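Local atomic coordinates of GP37 (Pseudomonas phage phikz, PDB entry 5FT0), a protein that inhibits the host RNA degradosome, probably by binding RNase E and blocking its ribonuclease activity during phage infection. Residues A[206-212]-A[225-231]. Residues are numbered along the deposited sequence; the frame is centred on the assembly and turned at random.
Sequences RTEVYFS and FTIKIVR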
loop_
_atom_site.group_PDB
_atom_site.type_symbol
_atom_site.label_atom_id
_atom_site.label_comp_id
_atom_site.label_asym_id
_atom_site.label_seq_id
_atom_site.Cartn_x
_atom_site.Cartn_y
_atom_site.Cartn_z
ATOM N N ARG A 206 -11.802 -20.209 3.925
ATOM C CA ARG A 206 -11.442 -19.673 5.234
ATOM C C ARG A 206 -12.658 -19.680 6.149
ATOM O O ARG A 206 -13.801 -19.802 5.697
ATOM C CB ARG A 206 -10.889 -18.248 5.122
ATOM C CG ARG A 206 -11.947 -17.231 4.734
ATOM C CD ARG A 206 -11.340 -15.941 4.209
ATOM N NE ARG A 206 -12.363 -14.919 4.023
ATOM C CZ ARG A 206 -13.144 -14.823 2.951
ATOM N NH1 ARG A 206 -13.018 -15.689 1.956
ATOM N NH2 ARG A 206 -14.049 -13.858 2.875
ATOM N N THR A 207 -12.389 -19.531 7.445
ATOM C CA THR A 207 -13.410 -19.320 8.461
ATOM C C THR A 207 -13.151 -17.982 9.139
ATOM O O THR A 207 -12.018 -17.696 9.539
ATOM C CB THR A 207 -13.409 -20.439 9.508
ATOM O OG1 THR A 207 -13.651 -21.700 8.873
ATOM C CG2 THR A 207 -14.488 -20.187 10.559
ATOM N N GLU A 208 -14.195 -17.168 9.266
ATOM C CA GLU A 208 -14.110 -15.880 9.941
ATOM C C GLU A 208 -15.077 -15.867 11.115
ATOM O O GLU A 208 -16.266 -16.162 10.952
ATOM C CB GLU A 208 -14.417 -14.727 8.978
ATOM C CG GLU A 208 -13.429 -14.614 7.826
ATOM C CD GLU A 208 -13.750 -13.469 6.882
ATOM O OE1 GLU A 208 -14.830 -12.857 7.025
ATOM O OE2 GLU A 208 -12.917 -13.179 5.996
ATOM N N VAL A 209 -14.566 -15.532 12.296
ATOM C CA VAL A 209 -15.374 -15.411 13.503
ATOM C C VAL A 209 -15.330 -13.955 13.947
ATOM O O VAL A 209 -14.246 -13.383 14.124
ATOM C CB VAL A 209 -14.884 -16.348 14.618
ATOM C CG1 VAL A 209 -15.801 -16.253 15.824
ATOM C CG2 VAL A 209 -14.813 -17.782 14.114
ATOM N N TYR A 210 -16.502 -13.357 14.123
ATOM C CA TYR A 210 -16.626 -11.961 14.515
ATOM C C TYR A 210 -17.107 -11.877 15.954
ATOM O O TYR A 210 -18.120 -12.486 16.313
ATOM C CB TYR A 210 -17.596 -11.218 13.591
ATOM C CG TYR A 210 -17.090 -11.054 12.176
ATOM C CD1 TYR A 210 -17.114 -12.117 11.280
ATOM C CD2 TYR A 210 -16.601 -9.833 11.731
ATOM C CE1 TYR A 210 -16.652 -11.972 9.985
ATOM C CE2 TYR A 210 -16.140 -9.676 10.436
ATOM C CZ TYR A 210 -16.168 -10.751 9.567
ATOM O OH TYR A 210 -15.711 -10.604 8.277
ATOM N N PHE A 211 -16.378 -11.124 16.773
ATOM C CA PHE A 211 -16.756 -10.842 18.153
ATOM C C PHE A 211 -17.086 -9.358 18.246
ATOM O O PHE A 211 -16.184 -8.515 18.202
ATOM C CB PHE A 211 -15.635 -11.213 19.125
ATOM C CG PHE A 211 -15.139 -12.626 18.980
ATOM C CD1 PHE A 211 -14.147 -12.940 18.065
ATOM C CD2 PHE A 211 -15.659 -13.639 19.769
ATOM C CE1 PHE A 211 -13.689 -14.237 17.937
ATOM C CE2 PHE A 211 -15.204 -14.936 19.644
ATOM C CZ PHE A 211 -14.218 -15.236 18.727
ATOM N N SER A 212 -18.370 -9.039 18.376
ATOM C CA SER A 212 -18.824 -7.658 18.409
ATOM C C SER A 212 -19.298 -7.281 19.808
ATOM O O SER A 212 -19.757 -8.129 20.579
ATOM C CB SER A 212 -19.943 -7.424 17.394
ATOM O OG SER A 212 -19.439 -7.523 16.076
ATOM N N PHE A 225 -17.357 -2.066 18.900
ATOM C CA PHE A 225 -16.039 -2.632 18.654
ATOM C C PHE A 225 -16.204 -4.075 18.205
ATOM O O PHE A 225 -16.985 -4.830 18.793
ATOM C CB PHE A 225 -15.148 -2.564 19.903
ATOM C CG PHE A 225 -13.674 -2.667 19.605
ATOM C CD1 PHE A 225 -13.093 -3.886 19.290
ATOM C CD2 PHE A 225 -12.871 -1.541 19.646
ATOM C CE1 PHE A 225 -11.739 -3.975 19.016
ATOM C CE2 PHE A 225 -11.515 -1.624 19.377
ATOM C CZ PHE A 225 -10.951 -2.842 19.060
ATOM N N THR A 226 -15.469 -4.450 17.163
ATOM C CA THR A 226 -15.481 -5.812 16.649
ATOM C C THR A 226 -14.052 -6.321 16.533
ATOM O O THR A 226 -13.146 -5.574 16.150
ATOM C CB THR A 226 -16.186 -5.894 15.279
ATOM O OG1 THR A 226 -17.576 -5.569 15.431
ATOM C CG2 THR A 226 -16.069 -7.291 14.686
ATOM N N ILE A 227 -13.853 -7.585 16.892
ATOM C CA ILE A 227 -12.607 -8.296 16.647
ATOM C C ILE A 227 -12.905 -9.427 15.676
ATOM O O ILE A 227 -13.809 -10.235 15.920
ATOM C CB ILE A 227 -11.993 -8.843 17.949
ATOM C CG1 ILE A 227 -11.704 -7.703 18.924
ATOM C CG2 ILE A 227 -10.728 -9.627 17.646
ATOM C CD1 ILE A 227 -11.072 -8.160 20.216
ATOM N N LYS A 228 -12.161 -9.476 14.577
ATOM C CA LYS A 228 -12.304 -10.530 13.582
ATOM C C LYS A 228 -11.091 -11.442 13.644
ATOM O O LYS A 228 -9.951 -10.965 13.672
ATOM C CB LYS A 228 -12.451 -9.958 12.170
ATOM C CG LYS A 228 -12.597 -11.040 11.101
ATOM C CD LYS A 228 -12.759 -10.459 9.704
ATOM C CE LYS A 228 -11.453 -9.924 9.162
ATOM N NZ LYS A 228 -11.604 -9.427 7.766
ATOM N N ILE A 229 -11.338 -12.748 13.673
ATOM C CA ILE A 229 -10.288 -13.756 13.644
ATOM C C ILE A 229 -10.529 -14.645 12.433
ATOM O O ILE A 229 -11.663 -15.074 12.186
ATOM C CB ILE A 229 -10.258 -14.580 14.943
ATOM C CG1 ILE A 229 -10.090 -13.650 16.144
ATOM C CG2 ILE A 229 -9.126 -15.599 14.901
ATOM C CD1 ILE A 229 -10.157 -14.354 17.472
ATOM N N VAL A 230 -9.469 -14.911 11.676
ATOM C CA VAL A 230 -9.557 -15.659 10.428
ATOM C C VAL A 230 -8.731 -16.929 10.557
ATOM O O VAL A 230 -7.557 -16.877 10.940
ATOM C CB VAL A 230 -9.073 -14.825 9.227
ATOM C CG1 VAL A 230 -9.267 -15.603 7.927
ATOM C CG2 VAL A 230 -9.803 -13.493 9.175
ATOM N N ARG A 231 -9.347 -18.064 10.242
ATOM C CA ARG A 231 -8.634 -19.315 10.031
ATOM C C ARG A 231 -8.707 -19.659 8.553
ATOM O O ARG A 231 -9.797 -19.682 7.972
ATOM C CB ARG A 231 -9.225 -20.454 10.860
ATOM C CG ARG A 231 -8.450 -21.758 10.724
ATOM C CD ARG A 231 -9.336 -22.952 11.018
ATOM N NE ARG A 231 -8.564 -24.159 11.298
ATOM C CZ ARG A 231 -8.313 -25.114 10.407
ATOM N NH1 ARG A 231 -8.775 -25.010 9.167
ATOM N NH2 ARG A 231 -7.602 -26.177 10.757
#
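T207, V209 and F211 pair with R231, I229 and I227 across a β hairpin of strands 206-217 and 220-232, inside an antiparallel sheet, and its two faces illustrate how one sheet serves two environments. Each hydrogen-bonded pair exchanges two backbone bonds; V209 N reaches I229 O at 2.9 Å, nearly straight at 171°. CA-H...O contacts join the intervening residues to the facing carbonyls, as from V230 CA to T207 O (3.3 Å).

Apolar packing dominates the face of V209, F211, I227 and I229, where I177, Y180 and V173 of helix 158-187 cover F211, I227 and I229 respectively. There I229 CD1 comes obliquely against F211 CE1 at 3.6 Å.

Polar groups and the aliphatic part of K228 share the other face. K228 runs alongside Y210: extended as far as CD, it lays CG over one ring face (CH-pi, 4.0 Å from the centroid) and brings CD to 3.3 Å from Y210 OH, while T226 CG2 meets the ring edge. A bend at chi3 (75°) then turns NZ off that line, to a salt bridge with E129. E208 is gripped at both oxygens: Y210 OH donates to OE1 and R206 NE makes a salt bridge to OE2, both well out of the carboxylate plane and on opposite sides. At the far end S212 OG, also bonded to V136 N, donates to T226 OG1 at 2.8 Å, itself bonded to V134 O.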